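Local coordinates for BluB-like flavoprotein (Clostridium difficile 630, PDB 3EO8), which binds flavin mononucleotide as a member of the nitroreductase family and probably acts as an oxidoreductase, at the interface of chains A and B. Residues are numbered along the deposited sequence; one frame, centred on the assembly and turned at random. Chains: chain A/B, BluB-like flavoprotein.

Contact 1: the interface of chains A and B. Residues chain A 32-33, 36, 148; chain B 5, 8-9, 208.
B:Phe9 and B:Ile8, from helix 4-10 of chain B, pack against the end of helix 24-35 of chain A, in a patch of the two-fold interface that probably steadies the deposited dimer. A:Ala36, just past that end, meets both, and its CB lies 3.8 Å from B:Phe9 CE1. The methyl CG2 of B:Ile8 touches A:Ala36 CB, also at 3.8 Å. The stem of A:Lys32 crosses the phenyl ring at about a right angle, with CG 3.9 Å from B:Phe9 CZ. A:Lys32 CG stands anti to the backbone N (chi1 -172°), which carries the stem past B:Phe9 CZ and CE1. A:Ala33 CB sits 3.9 Å from B:Ile8 CD1 and touches B:Gln5 OE1.

Behind this layer, B:Ile8 CG2 covers one face of the B:Phe9 ring, over its centre, which should limit its movement. The side chains of A:Asn148 and B:Ile8 slide past each other in opposite directions, with ND2 3.8 Å from B:Ile8 CG2. A:Asn148 ND2 gives a hydrogen bond to A:Ala33 O at 3.0 Å, tying helix 137-155 to helix 24-35. The donor stands 40° above the carbonyl plane, while A:Ala33 O lies close to the A:Asn148 amide plane. Water 1 joins the chains, 3.1 Å from A:Asn148 ND2 and 2.7 Å from B:Ile8 O.

Contact 2: the interface of chains A and B. Residues chain A 28, 31-32, 35; chain B 9, 211, 214-215.
This is an apolar patch of the two-fold dimer interface, where helix 24-35 of chain A rests on the C-terminal 3-10 turn 211-214 of chain B. It clasps the tail of one subunit to the body of the other. B:Val211 is the centre of the patch. Its methyl CG2 points at the helix backbone, 3.6 Å from A:Lys32 CA, and also lies over the A:Lys32 N. This methyl is anti to its own backbone N, with CG1 placed between N and carbonyl carbon (chi1 68°). A:Ile31 crosses B:Val211 at about a right angle, and its CG2 comes within 3.7 Å of B:Val211 CG2. The same A:Ile31 CG2 meets B:Ile214 CD1 at 3.8 Å as the two isoleucines slide past each other in opposite directions. B:Ile214 CD1 goes on to A:Gly35, where the lack of a side chain lets it reach CA at 3.8 Å. The other branch of A:Ile31 ends in CD1, 3.8 Å from B:Cys215 CB. A:Leu28 CD1 rounds off the patch, 4.0 Å from both B:Val211 CG2 and B:Cys215 SG. These van der Waals contacts of branched side chains hold the C-terminal segment on its partner and probably stabilise the dimer.

Contact 3: the interface of chains A and B. Residues chain A 24, 48-51; chain B 216-218.
B:Thr216 and B:Ile218 pair by backbone hydrogen bonds with A:Phe48 and A:Val50. Strand 47-51 of chain A runs parallel to strand 215-217 of chain B, which B:Ile218 follows, so the sheet continues from one subunit into the other. B:Thr216 N gives a bond to A:Phe48 O at 2.9 Å. A:Val50 N answers with a bond to B:Thr216 O at 2.8 Å, fairly straight at 165°. B:Ile218 N then binds A:Val50 O at 2.9 Å. A:Val50 is thus held through both its N and its O.

A water adds to the polar link. Water 2 lies 2.8 Å from A:Val50 O and 2.8 Å from B:Ile218 O, so the A:Val50 carbonyl has a second partner.

Side-chain contacts flank the strands. B:Phe217 and A:Val50 lie side by side and point the same way. A:Val50 CG1 is anti to the backbone N (chi1 -180°), and this places CG2 over the centre of one B:Phe217 face. A:Val50 CG1 meets B:Phe217 CD2 at 3.9 Å. A:Asp24, at the start of helix 24-35, slides past the ring in the opposite direction. Its carboxylate lies by the ring, with OD1 3.8 Å from B:Phe217 CD2 and the two planes 66° apart. B:Ile218 leans the other way: its CG1 lies 3.8 Å from A:Val49 CG1 and also touches A:Ile51.

By adding a strand to the partner's sheet, the site ties the C-terminus of one subunit into the fold of the other.

Contact 1: the interface of chains A and B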
# COMPACT_ATOMS: atom_id res chain seq x y z
N LYS A 32 -3.38 -15.49 6.48
CA LYS A 32 -3.06 -15.22 7.90
C LYS A 32 -1.92 -14.21 7.98
O LYS A 32 -1.95 -13.29 8.76
CB LYS A 32 -2.70 -16.50 8.62
CG LYS A 32 -2.55 -16.31 10.13
CD LYS A 32 -2.14 -17.59 10.81
CE LYS A 32 -1.86 -17.37 12.28
NZ LYS A 32 -3.14 -17.10 12.98
N ALA A 33 -0.92 -14.38 7.12
CA ALA A 33 0.20 -13.45 7.08
C ALA A 33 -0.26 -12.06 6.64
O ALA A 33 0.15 -11.06 7.21
CB ALA A 33 1.27 -13.97 6.16
N ALA A 36 -1.83 -10.00 9.36
CA ALA A 36 -0.90 -9.47 10.35
C ALA A 36 -0.25 -8.14 9.95
O ALA A 36 0.50 -7.57 10.73
CB ALA A 36 0.18 -10.50 10.64
N ASN A 148 2.57 -8.93 2.34
CA ASN A 148 2.74 -10.05 3.26
C ASN A 148 2.25 -11.38 2.63
O ASN A 148 2.90 -12.42 2.77
CB ASN A 148 1.97 -9.77 4.56
CG ASN A 148 2.74 -8.92 5.57
OD1 ASN A 148 3.74 -8.29 5.25
ND2 ASN A 148 2.25 -8.90 6.81
N GLN B 5 7.88 -15.87 8.21
CA GLN B 5 6.71 -15.85 9.09
C GLN B 5 7.07 -15.31 10.47
O GLN B 5 6.31 -14.56 11.05
CB GLN B 5 6.07 -17.23 9.21
CG GLN B 5 5.49 -17.77 7.91
CD GLN B 5 4.59 -16.76 7.18
OE1 GLN B 5 3.56 -16.34 7.72
NE2 GLN B 5 4.97 -16.39 5.97
N ILE B 8 7.07 -11.53 10.13
CA ILE B 8 5.70 -11.08 9.96
C ILE B 8 4.88 -11.03 11.27
O ILE B 8 4.16 -10.06 11.53
CB ILE B 8 4.96 -11.98 8.95
CG1 ILE B 8 5.48 -11.67 7.54
CG2 ILE B 8 3.41 -11.73 8.99
CD1 ILE B 8 4.85 -12.48 6.42
N PHE B 9 4.98 -12.08 12.06
CA PHE B 9 4.19 -12.18 13.28
C PHE B 9 4.86 -11.51 14.45
O PHE B 9 4.18 -11.19 15.43
CB PHE B 9 3.81 -13.63 13.56
CG PHE B 9 2.86 -14.15 12.55
CD1 PHE B 9 1.55 -13.69 12.53
CD2 PHE B 9 3.27 -15.06 11.58
CE1 PHE B 9 0.65 -14.15 11.58
CE2 PHE B 9 2.38 -15.51 10.61
CZ PHE B 9 1.06 -15.03 10.61
N LYS B 208 -6.33 -8.77 16.48
CA LYS B 208 -6.64 -8.78 15.05
C LYS B 208 -7.81 -9.72 14.79
O LYS B 208 -8.15 -10.55 15.61
CB LYS B 208 -5.44 -9.23 14.23
CG LYS B 208 -4.15 -8.52 14.60
CD LYS B 208 -4.25 -7.03 14.47
CE LYS B 208 -2.98 -6.30 14.91
NZ LYS B 208 -1.83 -6.56 14.01
O HOH W 1 3.16 -8.25 9.74

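Contact 2: the interface of chains A and B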
# COMPACT_ATOMS: atom_id res chain seq x y z
N LEU A 28 -4.51 -20.35 3.04
CA LEU A 28 -4.89 -19.86 4.36
C LEU A 28 -3.68 -19.27 5.11
O LEU A 28 -3.81 -18.21 5.76
CB LEU A 28 -5.59 -20.95 5.18
CG LEU A 28 -6.34 -20.46 6.40
CD1 LEU A 28 -7.46 -19.50 5.93
CD2 LEU A 28 -6.89 -21.62 7.27
N ILE A 31 -3.04 -15.82 3.80
CA ILE A 31 -4.03 -14.84 4.23
C ILE A 31 -3.80 -14.51 5.71
O ILE A 31 -3.95 -13.37 6.12
CB ILE A 31 -5.45 -15.44 4.03
CG1 ILE A 31 -5.73 -15.61 2.52
CG2 ILE A 31 -6.52 -14.57 4.64
CD1 ILE A 31 -6.96 -16.52 2.25
N LYS A 32 -3.38 -15.49 6.48
CA LYS A 32 -3.06 -15.22 7.90
C LYS A 32 -1.92 -14.21 7.98
O LYS A 32 -1.95 -13.29 8.76
CB LYS A 32 -2.70 -16.50 8.62
CG LYS A 32 -2.55 -16.31 10.13
CD LYS A 32 -2.14 -17.59 10.81
CE LYS A 32 -1.86 -17.37 12.28
NZ LYS A 32 -3.14 -17.10 12.98
N GLY A 35 -3.12 -10.73 7.04
CA GLY A 35 -3.91 -10.17 8.15
C GLY A 35 -3.10 -9.63 9.31
O GLY A 35 -3.63 -8.91 10.16
N PHE B 9 4.98 -12.08 12.06
CA PHE B 9 4.19 -12.18 13.28
C PHE B 9 4.86 -11.51 14.45
O PHE B 9 4.18 -11.19 15.43
CB PHE B 9 3.81 -13.63 13.56
CG PHE B 9 2.86 -14.15 12.55
CD1 PHE B 9 1.55 -13.69 12.53
CD2 PHE B 9 3.27 -15.06 11.58
CE1 PHE B 9 0.65 -14.15 11.58
CE2 PHE B 9 2.38 -15.51 10.61
CZ PHE B 9 1.06 -15.03 10.61
N VAL B 211 -8.45 -15.19 11.09
CA VAL B 211 -8.16 -15.34 9.68
C VAL B 211 -9.44 -15.71 8.91
O VAL B 211 -9.67 -15.24 7.80
CB VAL B 211 -6.97 -16.31 9.43
CG1 VAL B 211 -7.34 -17.73 9.80
CG2 VAL B 211 -6.49 -16.20 7.98
N ILE B 214 -11.53 -12.74 7.49
CA ILE B 214 -11.02 -11.90 6.42
C ILE B 214 -10.89 -12.65 5.10
O ILE B 214 -10.18 -12.19 4.20
CB ILE B 214 -9.65 -11.24 6.80
CG1 ILE B 214 -8.54 -12.30 7.03
CG2 ILE B 214 -9.82 -10.39 8.04
CD1 ILE B 214 -7.14 -11.70 6.99
N CYS B 215 -11.58 -13.78 4.96
CA CYS B 215 -11.56 -14.48 3.70
C CYS B 215 -12.80 -15.30 3.45
O CYS B 215 -13.51 -15.69 4.37
CB CYS B 215 -10.31 -15.34 3.57
SG CYS B 215 -10.12 -16.76 4.70

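Contact 3: the interface of chains A and B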
# COMPACT_ATOMS: atom_id res chain seq x y z
N ASP A 24 -5.51 -25.30 -0.34
CA ASP A 24 -6.27 -24.35 0.49
C ASP A 24 -5.54 -24.00 1.80
O ASP A 24 -5.50 -22.84 2.22
CB ASP A 24 -7.66 -24.89 0.82
CG ASP A 24 -8.62 -24.84 -0.37
OD1 ASP A 24 -8.31 -24.25 -1.43
OD2 ASP A 24 -9.72 -25.42 -0.22
N PHE A 48 -10.15 -11.38 1.51
CA PHE A 48 -9.62 -12.15 0.40
C PHE A 48 -10.62 -13.21 -0.06
O PHE A 48 -10.93 -14.13 0.71
CB PHE A 48 -8.29 -12.83 0.82
CG PHE A 48 -7.22 -11.86 1.18
CD1 PHE A 48 -7.22 -11.23 2.43
CD2 PHE A 48 -6.23 -11.52 0.27
CE1 PHE A 48 -6.26 -10.27 2.75
CE2 PHE A 48 -5.26 -10.58 0.59
CZ PHE A 48 -5.27 -9.95 1.82
N VAL A 49 -11.07 -13.10 -1.31
CA VAL A 49 -11.98 -14.06 -1.91
C VAL A 49 -11.20 -14.99 -2.80
O VAL A 49 -10.65 -14.57 -3.80
CB VAL A 49 -13.10 -13.36 -2.71
CG1 VAL A 49 -14.07 -14.37 -3.32
CG2 VAL A 49 -13.84 -12.39 -1.81
N VAL A 50 -11.13 -16.26 -2.42
CA VAL A 50 -10.28 -17.21 -3.12
C VAL A 50 -11.06 -18.06 -4.12
O VAL A 50 -12.00 -18.77 -3.75
CB VAL A 50 -9.63 -18.15 -2.10
CG1 VAL A 50 -8.73 -19.14 -2.83
CG2 VAL A 50 -8.81 -17.34 -1.10
N ILE A 51 -10.69 -17.98 -5.40
CA ILE A 51 -11.42 -18.66 -6.44
C ILE A 51 -10.55 -19.64 -7.18
O ILE A 51 -9.48 -19.29 -7.65
CB ILE A 51 -11.97 -17.64 -7.47
CG1 ILE A 51 -12.93 -16.68 -6.81
CG2 ILE A 51 -12.71 -18.35 -8.62
CD1 ILE A 51 -13.16 -15.41 -7.61
N THR B 216 -13.00 -15.58 2.17
CA THR B 216 -14.06 -16.46 1.71
C THR B 216 -13.50 -17.36 0.61
O THR B 216 -13.00 -16.86 -0.39
CB THR B 216 -15.23 -15.64 1.19
OG1 THR B 216 -15.73 -14.83 2.26
CG2 THR B 216 -16.34 -16.55 0.66
N PHE B 217 -13.56 -18.67 0.80
CA PHE B 217 -13.17 -19.62 -0.23
C PHE B 217 -14.39 -20.01 -1.06
O PHE B 217 -15.29 -20.69 -0.57
CB PHE B 217 -12.51 -20.86 0.38
CG PHE B 217 -11.08 -20.65 0.84
CD1 PHE B 217 -10.79 -19.83 1.91
CD2 PHE B 217 -10.02 -21.28 0.19
CE1 PHE B 217 -9.50 -19.65 2.32
CE2 PHE B 217 -8.70 -21.08 0.63
CZ PHE B 217 -8.45 -20.26 1.67
N ILE B 218 -14.44 -19.59 -2.32
CA ILE B 218 -15.58 -19.95 -3.17
C ILE B 218 -15.53 -21.43 -3.48
O ILE B 218 -14.49 -21.95 -3.88
CB ILE B 218 -15.57 -19.13 -4.47
CG1 ILE B 218 -15.72 -17.65 -4.15
CG2 ILE B 218 -16.72 -19.55 -5.45
CD1 ILE B 218 -16.73 -17.32 -3.09
O HOH W 2 -11.87 -21.46 -2.97

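Contacts 1 and 2 adjoin, with the centres of their C-alpha atoms about 7 Å apart, and they share A:Lys32 and B:Phe9. The C-alpha centre of contact 3 lies about 11 Å from that of contact 2 and about 18 Å from that of contact 1. Helix 24-35 of chain A takes part in all three. On chain B, helix 4-10 serves contact 1 and reaches contact 2 through B:Phe9, while the tail leads from the turn of contact 2 straight into the strand of contact 3. Both ends of each chain thus lie against the other, an arrangement that probably stabilises the dimer.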